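PDB 2CZG: 433aa long hypothetical phosphoribosylglycinamide formyl transferase, which is a hypothetical PurT-type enzyme of the ATP-grasp superfamily, joining a preATP-grasp domain, an ATP-grasp domain and a PurT-like C-terminal region. Local coordinates for residues S356-G361 / E412-S417; L25-L30 / A52-M57; T345-A350 / L387-A392; L214-F219 / L273-V278. All coordinates share one frame; numbering follows the deposited sequence.

Interaction 1 of 4, residues S356-G361 / E412-S417; sequences SPRFRG and ELRTRS. With SO4 (sulfate ion), chain D.
Strands 358-360 and 412-414 run antiparallel with their axes 4.8 Å apart, and the hydrogen-bonded pairs R358–R414 and R360–E412 flank the non-hydrogen-bonded pair F359–L413. The pair belongs to a small antiparallel sheet, three-stranded within the chain, that runs on at F359 and R360 as a beta ladder into the second subunit. R358, R360, R414 and E412 share one face of the sheet, while F359 and L413 go to the other, where F359 and P357 both rest against L387.

R358 and R414 point the same way, side by side, with their guanidinium groups stacked: centres 4.2 Å apart and planes only 17° off parallel. R414 bends at chi2 and chi3, which brings its NH2 over one face of the R358 group. That same NH2 gives a nearly straight bond to O3 of a sulfate ion at 3.1 Å, in the plane of its own guanidinium, and the anion would offset the charge gathered here. R414 NH1 is tied to T415 O, so both ends of the group are held. R360 NH1 makes a salt bridge to E412 OE1 at 2.9 Å, the carboxylate nearly coplanar with the guanidinium, and W420 adds a cation-pi contact to R360. At the far end, D17 of the second subunit takes both R416 NH1 and S356 OG, and R416 CD runs past S356 OG at 3.7 Å.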
# COMPACT_ATOMS: atom_id res chain seq x y z
N SER A 356 -20.23 7.51 -12.58
CA SER A 356 -19.72 8.33 -11.47
C SER A 356 -20.26 7.97 -10.08
O SER A 356 -20.94 8.77 -9.43
CB SER A 356 -20.03 9.81 -11.74
OG SER A 356 -19.99 10.11 -13.13
N PRO A 357 -19.93 6.77 -9.59
CA PRO A 357 -20.44 6.42 -8.27
C PRO A 357 -19.91 7.36 -7.20
O PRO A 357 -18.87 7.98 -7.39
CB PRO A 357 -19.92 4.99 -8.06
CG PRO A 357 -19.69 4.48 -9.50
CD PRO A 357 -19.10 5.70 -10.16
N ARG A 358 -20.64 7.48 -6.10
CA ARG A 358 -20.17 8.28 -4.97
C ARG A 358 -20.63 7.57 -3.71
O ARG A 358 -21.64 6.86 -3.73
CB ARG A 358 -20.63 9.75 -5.04
CG ARG A 358 -22.10 10.03 -4.98
CD ARG A 358 -22.33 11.55 -5.05
NE ARG A 358 -21.93 12.13 -6.34
CZ ARG A 358 -21.72 13.43 -6.54
NH1 ARG A 358 -21.86 14.29 -5.54
NH2 ARG A 358 -21.40 13.88 -7.74
N PHE A 359 -19.85 7.74 -2.64
CA PHE A 359 -20.12 7.07 -1.37
C PHE A 359 -20.26 8.07 -0.23
O PHE A 359 -19.54 9.07 -0.19
CB PHE A 359 -18.94 6.11 -1.06
CG PHE A 359 -18.45 5.31 -2.26
CD1 PHE A 359 -17.71 5.93 -3.27
CD2 PHE A 359 -18.79 3.97 -2.41
CE1 PHE A 359 -17.33 5.22 -4.41
CE2 PHE A 359 -18.40 3.24 -3.56
CZ PHE A 359 -17.67 3.87 -4.56
N ARG A 360 -21.19 7.81 0.69
CA ARG A 360 -21.41 8.68 1.85
C ARG A 360 -21.43 7.82 3.12
O ARG A 360 -21.43 6.59 3.05
CB ARG A 360 -22.74 9.44 1.75
CG ARG A 360 -23.92 8.50 1.61
CD ARG A 360 -25.20 9.01 2.23
NE ARG A 360 -25.65 10.28 1.69
CZ ARG A 360 -26.93 10.59 1.53
NH1 ARG A 360 -27.87 9.71 1.88
NH2 ARG A 360 -27.29 11.78 1.06
N GLY A 361 -21.45 8.48 4.28
CA GLY A 361 -21.45 7.76 5.54
C GLY A 361 -20.02 7.52 5.98
O GLY A 361 -19.75 6.70 6.86
N GLU A 412 -23.25 4.26 2.09
CA GLU A 412 -24.32 4.30 1.08
C GLU A 412 -23.72 4.73 -0.26
O GLU A 412 -22.83 5.57 -0.30
CB GLU A 412 -25.44 5.27 1.46
CG GLU A 412 -26.00 5.05 2.86
CD GLU A 412 -27.36 5.70 3.06
OE1 GLU A 412 -27.54 6.89 2.68
OE2 GLU A 412 -28.25 5.02 3.61
N LEU A 413 -24.24 4.15 -1.33
CA LEU A 413 -23.77 4.42 -2.68
C LEU A 413 -24.84 5.10 -3.51
O LEU A 413 -26.04 4.89 -3.33
CB LEU A 413 -23.36 3.13 -3.41
CG LEU A 413 -22.72 1.98 -2.63
CD1 LEU A 413 -22.37 0.86 -3.58
CD2 LEU A 413 -21.49 2.46 -1.91
N ARG A 414 -24.38 5.88 -4.47
CA ARG A 414 -25.25 6.60 -5.36
C ARG A 414 -24.52 6.66 -6.69
O ARG A 414 -23.28 6.55 -6.75
CB ARG A 414 -25.44 8.01 -4.81
CG ARG A 414 -26.72 8.64 -5.20
CD ARG A 414 -26.49 9.73 -6.17
NE ARG A 414 -26.07 10.98 -5.56
CZ ARG A 414 -25.73 12.04 -6.28
NH1 ARG A 414 -25.76 11.94 -7.60
NH2 ARG A 414 -25.37 13.18 -5.70
N THR A 415 -25.28 6.87 -7.75
CA THR A 415 -24.77 6.98 -9.09
C THR A 415 -25.24 8.36 -9.60
O THR A 415 -26.00 9.04 -8.90
CB THR A 415 -25.33 5.81 -9.93
OG1 THR A 415 -24.25 5.07 -10.51
CG2 THR A 415 -26.25 6.28 -10.99
N ARG A 416 -24.79 8.78 -10.78
CA ARG A 416 -25.18 10.07 -11.37
C ARG A 416 -26.67 10.10 -11.62
O ARG A 416 -27.31 11.14 -11.50
CB ARG A 416 -24.51 10.29 -12.74
CG ARG A 416 -23.45 11.36 -12.79
CD ARG A 416 -23.10 11.71 -14.24
NE ARG A 416 -24.07 12.66 -14.79
CZ ARG A 416 -24.05 13.97 -14.56
NH1 ARG A 416 -23.10 14.50 -13.80
NH2 ARG A 416 -25.00 14.74 -15.06
N SER A 417 -27.20 8.95 -12.00
CA SER A 417 -28.62 8.81 -12.32
C SER A 417 -29.39 7.89 -11.38
O SER A 417 -30.22 7.11 -11.84
CB SER A 417 -28.77 8.30 -13.74
OG SER A 417 -28.30 6.96 -13.81
S SO4 D . -26.52 14.69 -2.88
O1 SO4 D . -26.04 15.70 -3.84
O2 SO4 D . -27.69 13.99 -3.43
O3 SO4 D . -25.45 13.71 -2.64
O4 SO4 D . -26.85 15.35 -1.61

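Interaction 2 of 4, residues L25-L30 / A52-M57; sequences LGSGEL and ANAPAM
S27 pushes its CB between two alanine methyls, 3.5 Å from A54 CB and 3.6 Å from A56 CB, and the sulfur-bound methyl of M57 closes in on its hydroxyl, with M57 CE 3.7 Å from S27 OG. The OG sits beside the backbone N (chi1 -57°) and is hydrogen-bonded to V48 O in the neighbouring strand. Only one hydrogen bond joins 25-30 to 52-57: A56 N donates to S27 O at 2.8 Å, almost perfectly straight (177°), although the donor stands above the carbonyl plane. P55 N, without a hydrogen, lies next to the same oxygen, and P55 CD approaches S27 O to 3.3 Å. P55 CB reaches on to the G28–E29 peptide, 4.0 Å from G28 C.

S27 sits in the turn from strand 21-25 into helix 29-40. G26 and G28 fit the glycine-rich pattern of Rossmann-type folds, consistent with the preATP-grasp domain's place in that clan. Nearby, D49 takes S27 N and E89 takes G28 N, while E29 forms a salt bridge with K378 from far along the chain. A54 N also points a weak hydrogen bond at M57 SD. With its N, O and OG all bonded, buried S27 carries no unmet polar group into this fit of small methyls.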
# COMPACT_ATOMS: atom_id res chain seq x y z
N LEU A 25 -3.82 -8.94 -17.68
CA LEU A 25 -4.96 -9.19 -18.56
C LEU A 25 -6.13 -9.27 -17.59
O LEU A 25 -6.42 -10.32 -17.03
CB LEU A 25 -4.78 -10.51 -19.32
CG LEU A 25 -3.53 -10.59 -20.22
CD1 LEU A 25 -3.48 -11.96 -20.93
CD2 LEU A 25 -3.55 -9.48 -21.25
N GLY A 26 -6.79 -8.12 -17.41
CA GLY A 26 -7.90 -8.00 -16.47
C GLY A 26 -7.40 -6.92 -15.52
O GLY A 26 -6.32 -7.06 -14.92
N SER A 27 -8.17 -5.85 -15.36
CA SER A 27 -7.73 -4.73 -14.53
C SER A 27 -8.65 -4.33 -13.39
O SER A 27 -8.78 -3.12 -13.09
CB SER A 27 -7.48 -3.51 -15.42
OG SER A 27 -6.55 -3.79 -16.45
N GLY A 28 -9.25 -5.34 -12.76
CA GLY A 28 -10.15 -5.12 -11.64
C GLY A 28 -9.38 -4.85 -10.37
O GLY A 28 -8.18 -4.63 -10.41
N GLU A 29 -10.08 -4.88 -9.23
CA GLU A 29 -9.47 -4.59 -7.94
C GLU A 29 -8.26 -5.46 -7.58
O GLU A 29 -7.39 -5.02 -6.82
CB GLU A 29 -10.53 -4.69 -6.82
CG GLU A 29 -11.28 -6.02 -6.80
CD GLU A 29 -12.54 -5.99 -7.67
OE1 GLU A 29 -12.47 -5.43 -8.78
OE2 GLU A 29 -13.59 -6.53 -7.25
N LEU A 30 -8.20 -6.68 -8.10
CA LEU A 30 -7.07 -7.57 -7.81
C LEU A 30 -5.86 -7.13 -8.64
O LEU A 30 -4.75 -7.01 -8.13
CB LEU A 30 -7.42 -9.03 -8.11
CG LEU A 30 -8.74 -9.52 -7.48
CD1 LEU A 30 -8.95 -10.96 -7.84
CD2 LEU A 30 -8.69 -9.37 -5.97
N ALA A 52 -12.26 1.28 -20.43
CA ALA A 52 -11.21 2.23 -20.02
C ALA A 52 -11.28 2.64 -18.55
O ALA A 52 -12.33 2.55 -17.91
CB ALA A 52 -11.27 3.48 -20.93
N ASN A 53 -10.15 3.09 -18.02
CA ASN A 53 -10.03 3.52 -16.63
C ASN A 53 -10.45 2.44 -15.64
O ASN A 53 -11.04 2.70 -14.58
CB ASN A 53 -10.85 4.79 -16.40
CG ASN A 53 -10.31 5.98 -17.19
OD1 ASN A 53 -11.08 6.77 -17.74
ND2 ASN A 53 -8.99 6.11 -17.25
N ALA A 54 -10.15 1.20 -15.99
CA ALA A 54 -10.45 0.12 -15.06
C ALA A 54 -9.50 0.36 -13.86
O ALA A 54 -8.45 1.00 -13.99
CB ALA A 54 -10.16 -1.23 -15.72
N PRO A 55 -9.87 -0.12 -12.68
CA PRO A 55 -9.01 0.10 -11.52
C PRO A 55 -7.49 -0.03 -11.70
O PRO A 55 -6.75 0.89 -11.36
CB PRO A 55 -9.55 -0.89 -10.51
CG PRO A 55 -11.03 -0.84 -10.78
CD PRO A 55 -11.08 -0.89 -12.31
N ALA A 56 -7.01 -1.16 -12.21
CA ALA A 56 -5.57 -1.34 -12.35
C ALA A 56 -4.97 -0.38 -13.35
O ALA A 56 -3.80 -0.04 -13.27
CB ALA A 56 -5.20 -2.77 -12.73
N MET A 57 -5.77 0.06 -14.30
CA MET A 57 -5.10 0.93 -15.21
C MET A 57 -5.05 2.39 -14.81
O MET A 57 -4.37 3.17 -15.48
CB MET A 57 -5.61 0.70 -16.63
CG MET A 57 -6.90 1.26 -16.96
SD MET A 57 -7.66 0.51 -18.57
CE MET A 57 -7.53 -0.92 -18.49

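Interaction 3 of 4, residues T345-A350 / L387-A392; sequences THVIKA and LGIALA
With chi1 at -60° and chi2 at 180°, I348 stretches CG1 and CD1 along the neighbouring strand, and I348 CD1 reaches I389 N at 3.8 Å. The backbone itself sets I348 CB 3.5 Å from G388 O. T345 uses its torsion differently: chi1 of 70° places CG2 beside the backbone N, where it meets L391 CD2 at 3.8 Å, and turns OG1 to Y242 OH and S245 OG. The two strands, 343-349 and 386-393, are antiparallel neighbours in the large mixed sheet. Strand 242-247 lies on the other side of 343-349, and 371-375 on the other side of 386-393.

H346 and A390 form a regular hydrogen-bonded pair; A390 N meets H346 O at 2.8 Å, in the carbonyl plane. Two residues on, the ladder breaks step: L387 and G388 both face I348, a classic beta bulge. L387 N comes nearly along the C=O axis of I348 at 2.8 Å from its O, whereas the G388 N bond to this oxygen is weak. The H346 ring leads away from the partner strand and stands edge-to-face with H409 of helix 397-409, which also packs on A390. V347 and I389 share the face with T345 and L391. All the touching residues are buried; cross-strand bonds pair the N and O of H346 and I348, and most side chains touching across the strands are aliphatic.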
# COMPACT_ATOMS: atom_id res chain seq x y z
N THR A 345 -12.45 -8.78 5.82
CA THR A 345 -12.95 -7.80 4.87
C THR A 345 -14.44 -8.02 4.70
O THR A 345 -14.97 -9.07 5.07
CB THR A 345 -12.37 -7.96 3.46
OG1 THR A 345 -12.91 -9.16 2.89
CG2 THR A 345 -10.84 -8.05 3.48
N HIS A 346 -15.10 -7.04 4.11
CA HIS A 346 -16.52 -7.13 3.80
C HIS A 346 -16.68 -6.28 2.54
O HIS A 346 -16.16 -5.16 2.47
CB HIS A 346 -17.39 -6.58 4.93
CG HIS A 346 -18.84 -6.95 4.79
ND1 HIS A 346 -19.38 -8.06 5.41
CD2 HIS A 346 -19.83 -6.42 4.03
CE1 HIS A 346 -20.64 -8.19 5.04
NE2 HIS A 346 -20.94 -7.21 4.20
N VAL A 347 -17.38 -6.81 1.55
CA VAL A 347 -17.60 -6.12 0.30
C VAL A 347 -18.56 -4.94 0.40
O VAL A 347 -19.38 -4.86 1.32
CB VAL A 347 -18.14 -7.09 -0.78
CG1 VAL A 347 -17.13 -8.21 -1.03
CG2 VAL A 347 -19.49 -7.67 -0.33
N ILE A 348 -18.43 -4.01 -0.53
CA ILE A 348 -19.29 -2.84 -0.64
C ILE A 348 -19.83 -3.03 -2.05
O ILE A 348 -19.14 -2.74 -3.03
CB ILE A 348 -18.48 -1.53 -0.56
CG1 ILE A 348 -17.75 -1.46 0.79
CG2 ILE A 348 -19.41 -0.34 -0.71
CD1 ILE A 348 -16.90 -0.18 0.98
N LYS A 349 -21.05 -3.57 -2.14
CA LYS A 349 -21.73 -3.88 -3.40
C LYS A 349 -22.71 -2.80 -3.82
O LYS A 349 -23.38 -2.20 -2.99
CB LYS A 349 -22.51 -5.19 -3.28
CG LYS A 349 -21.66 -6.41 -2.98
CD LYS A 349 -21.38 -7.21 -4.24
CE LYS A 349 -22.65 -7.88 -4.75
NZ LYS A 349 -23.19 -8.85 -3.75
N ALA A 350 -22.82 -2.58 -5.12
CA ALA A 350 -23.74 -1.58 -5.63
C ALA A 350 -25.12 -2.21 -5.81
O ALA A 350 -25.23 -3.37 -6.19
CB ALA A 350 -23.25 -1.03 -6.96
N LEU A 387 -17.82 -2.54 -5.52
CA LEU A 387 -17.25 -1.21 -5.68
C LEU A 387 -16.11 -0.83 -4.73
O LEU A 387 -15.46 0.21 -4.90
CB LEU A 387 -18.37 -0.18 -5.58
CG LEU A 387 -19.27 0.00 -6.80
CD1 LEU A 387 -19.78 1.45 -6.80
CD2 LEU A 387 -18.47 -0.27 -8.08
N GLY A 388 -15.89 -1.68 -3.73
CA GLY A 388 -14.84 -1.49 -2.75
C GLY A 388 -14.98 -2.52 -1.64
O GLY A 388 -15.77 -3.45 -1.76
N ILE A 389 -14.20 -2.39 -0.58
CA ILE A 389 -14.28 -3.30 0.57
C ILE A 389 -13.96 -2.52 1.83
O ILE A 389 -13.33 -1.46 1.78
CB ILE A 389 -13.24 -4.46 0.55
CG1 ILE A 389 -11.84 -3.87 0.31
CG2 ILE A 389 -13.62 -5.54 -0.46
CD1 ILE A 389 -10.72 -4.86 0.57
N ALA A 390 -14.39 -3.06 2.96
CA ALA A 390 -14.07 -2.49 4.26
C ALA A 390 -13.03 -3.49 4.72
O ALA A 390 -13.17 -4.69 4.44
CB ALA A 390 -15.28 -2.50 5.19
N LEU A 391 -11.99 -3.00 5.37
CA LEU A 391 -10.88 -3.80 5.89
C LEU A 391 -10.82 -3.52 7.38
O LEU A 391 -10.89 -2.36 7.80
CB LEU A 391 -9.56 -3.33 5.26
CG LEU A 391 -8.77 -4.16 4.25
CD1 LEU A 391 -7.52 -3.37 3.84
CD2 LEU A 391 -8.37 -5.50 4.87
N ALA A 392 -10.66 -4.57 8.18
CA ALA A 392 -10.57 -4.43 9.64
C ALA A 392 -9.59 -5.46 10.23
O ALA A 392 -9.42 -6.56 9.71
CB ALA A 392 -11.96 -4.59 10.26

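Interaction 4 of 4, residues L214-F219 / L273-V278; sequences LAVRHF and LGIFGV
R217 lays its aliphatic arm across F276 on the next strand. Its CB is 4.0 Å from G274 O; CG then comes within reach of the ring at F276 CE1, and CD approaches that same carbon more closely, at 3.8 Å. The chain kinks at chi3 (57°), NE is hydrogen-bonded to G272 O, and NH1 ends in a long, weak ion pair with D268 of helix 253-270. The guanidinium is therefore not laid on the ring; the two planes stand 78° apart.

F276 itself is pinned from the other strand: F276 N donates to A215 O at 2.7 Å, and that oxygen also lies at the edge of the ring, in its plane. R217 and G274 complete the ladder with a pair of bonds, G274 N reaching R217 O on a lone pair at 3.0 Å. These strands, 209-219 and 274-283, are antiparallel neighbours in the large mixed sheet, here within the ATP-grasp region, where helix 253-270 packs on R217 and F276, and helix 313-322 on V216 and I275.

On the latter side V216 and I275 are a non-hydrogen-bonded pair, and the methyl V216 CG2 meets both I275 CG1 and I275 CD1, the latter at 3.7 Å. I275 CD1 carries on past it to L214 CB, 3.9 Å away. At the L273 end of the pair, L273 meets F219 at about a right angle, its CD2 over one face of the ring and its CD1 3.7 Å from F219 CE2.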
# COMPACT_ATOMS: atom_id res chain seq x y z
N LEU A 214 -4.08 -19.91 0.15
CA LEU A 214 -3.34 -19.10 -0.82
C LEU A 214 -1.90 -19.56 -1.05
O LEU A 214 -0.94 -18.79 -0.93
CB LEU A 214 -3.37 -17.63 -0.36
CG LEU A 214 -4.79 -17.05 -0.34
CD1 LEU A 214 -4.84 -15.78 0.51
CD2 LEU A 214 -5.25 -16.77 -1.78
N ALA A 215 -1.77 -20.83 -1.42
CA ALA A 215 -0.47 -21.43 -1.66
C ALA A 215 0.28 -20.72 -2.78
O ALA A 215 -0.30 -20.44 -3.84
CB ALA A 215 -0.64 -22.91 -1.98
N VAL A 216 1.56 -20.44 -2.56
CA VAL A 216 2.37 -19.76 -3.58
C VAL A 216 3.56 -20.60 -4.02
O VAL A 216 4.34 -21.07 -3.19
CB VAL A 216 2.96 -18.43 -3.09
CG1 VAL A 216 3.29 -17.56 -4.30
CG2 VAL A 216 2.03 -17.74 -2.15
N ARG A 217 3.71 -20.75 -5.33
CA ARG A 217 4.83 -21.48 -5.89
C ARG A 217 5.86 -20.44 -6.34
O ARG A 217 5.58 -19.59 -7.19
CB ARG A 217 4.37 -22.35 -7.07
CG ARG A 217 3.59 -23.61 -6.66
CD ARG A 217 3.10 -24.41 -7.86
NE ARG A 217 4.17 -24.81 -8.77
CZ ARG A 217 4.95 -25.88 -8.62
NH1 ARG A 217 4.80 -26.70 -7.59
NH2 ARG A 217 5.89 -26.15 -9.53
N HIS A 218 7.05 -20.49 -5.76
CA HIS A 218 8.10 -19.55 -6.09
C HIS A 218 9.48 -20.21 -5.94
O HIS A 218 9.59 -21.33 -5.43
CB HIS A 218 8.02 -18.36 -5.17
CG HIS A 218 8.20 -18.72 -3.73
ND1 HIS A 218 9.42 -18.63 -3.09
CD2 HIS A 218 7.33 -19.20 -2.81
CE1 HIS A 218 9.29 -19.04 -1.84
NE2 HIS A 218 8.04 -19.39 -1.65
N PHE A 219 10.51 -19.49 -6.36
CA PHE A 219 11.87 -19.99 -6.26
C PHE A 219 12.50 -19.79 -4.89
O PHE A 219 12.19 -18.81 -4.20
CB PHE A 219 12.77 -19.28 -7.26
CG PHE A 219 12.47 -19.60 -8.69
CD1 PHE A 219 12.44 -20.92 -9.13
CD2 PHE A 219 12.29 -18.58 -9.62
CE1 PHE A 219 12.24 -21.21 -10.49
CE2 PHE A 219 12.10 -18.86 -10.97
CZ PHE A 219 12.08 -20.18 -11.41
N LEU A 273 4.60 -20.84 -11.59
CA LEU A 273 4.91 -19.87 -10.54
C LEU A 273 3.68 -18.98 -10.30
O LEU A 273 3.01 -18.57 -11.25
CB LEU A 273 6.09 -18.99 -10.95
CG LEU A 273 7.43 -19.65 -11.28
CD1 LEU A 273 8.46 -18.60 -11.71
CD2 LEU A 273 7.92 -20.41 -10.05
N GLY A 274 3.40 -18.67 -9.04
CA GLY A 274 2.28 -17.81 -8.73
C GLY A 274 1.51 -18.26 -7.51
O GLY A 274 1.74 -19.36 -6.99
N ILE A 275 0.60 -17.42 -7.04
CA ILE A 275 -0.21 -17.74 -5.88
C ILE A 275 -1.48 -18.44 -6.39
O ILE A 275 -1.95 -18.15 -7.49
CB ILE A 275 -0.58 -16.44 -5.07
CG1 ILE A 275 -0.73 -16.78 -3.59
CG2 ILE A 275 -1.88 -15.83 -5.57
CD1 ILE A 275 -0.99 -15.60 -2.71
N PHE A 276 -2.00 -19.40 -5.62
CA PHE A 276 -3.20 -20.12 -6.00
C PHE A 276 -4.27 -19.94 -4.95
O PHE A 276 -3.98 -19.76 -3.78
CB PHE A 276 -2.92 -21.62 -6.15
CG PHE A 276 -2.04 -21.98 -7.31
CD1 PHE A 276 -0.67 -21.74 -7.26
CD2 PHE A 276 -2.57 -22.54 -8.46
CE1 PHE A 276 0.16 -22.06 -8.34
CE2 PHE A 276 -1.76 -22.86 -9.54
CZ PHE A 276 -0.40 -22.62 -9.48
N GLY A 277 -5.52 -19.98 -5.38
CA GLY A 277 -6.62 -19.87 -4.44
C GLY A 277 -7.25 -21.25 -4.38
O GLY A 277 -8.15 -21.55 -5.17
N VAL A 278 -6.77 -22.10 -3.49
CA VAL A 278 -7.32 -23.44 -3.39
C VAL A 278 -8.49 -23.39 -2.44
O VAL A 278 -8.35 -23.04 -1.27
CB VAL A 278 -6.28 -24.45 -2.90
CG1 VAL A 278 -6.83 -25.86 -3.02
CG2 VAL A 278 -5.01 -24.31 -3.71

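How the interactions relate
Along the chain, interaction 2 closes first, in the preATP-grasp domain, followed by interaction 4 in the ATP-grasp domain. Interactions 3 and 1 come last and alternate: 345-350, 356-361, 387-392, 412-417. These two touch, with centres 14 Å apart, where L413 packs on I348, K349 and A350 and P357 on L387, so the small sheet at the subunit interface leans directly on the large one. Interactions 3 and 4 lie in that same mixed sheet, on opposite sides of the chain's centre and about 24 Å apart between centres; the sheet thus spans ATP-grasp and C-terminal regions. Interaction 2, beside a separate parallel sheet, touches none of the others; its nearest atoms are about 6 Å from interaction 3.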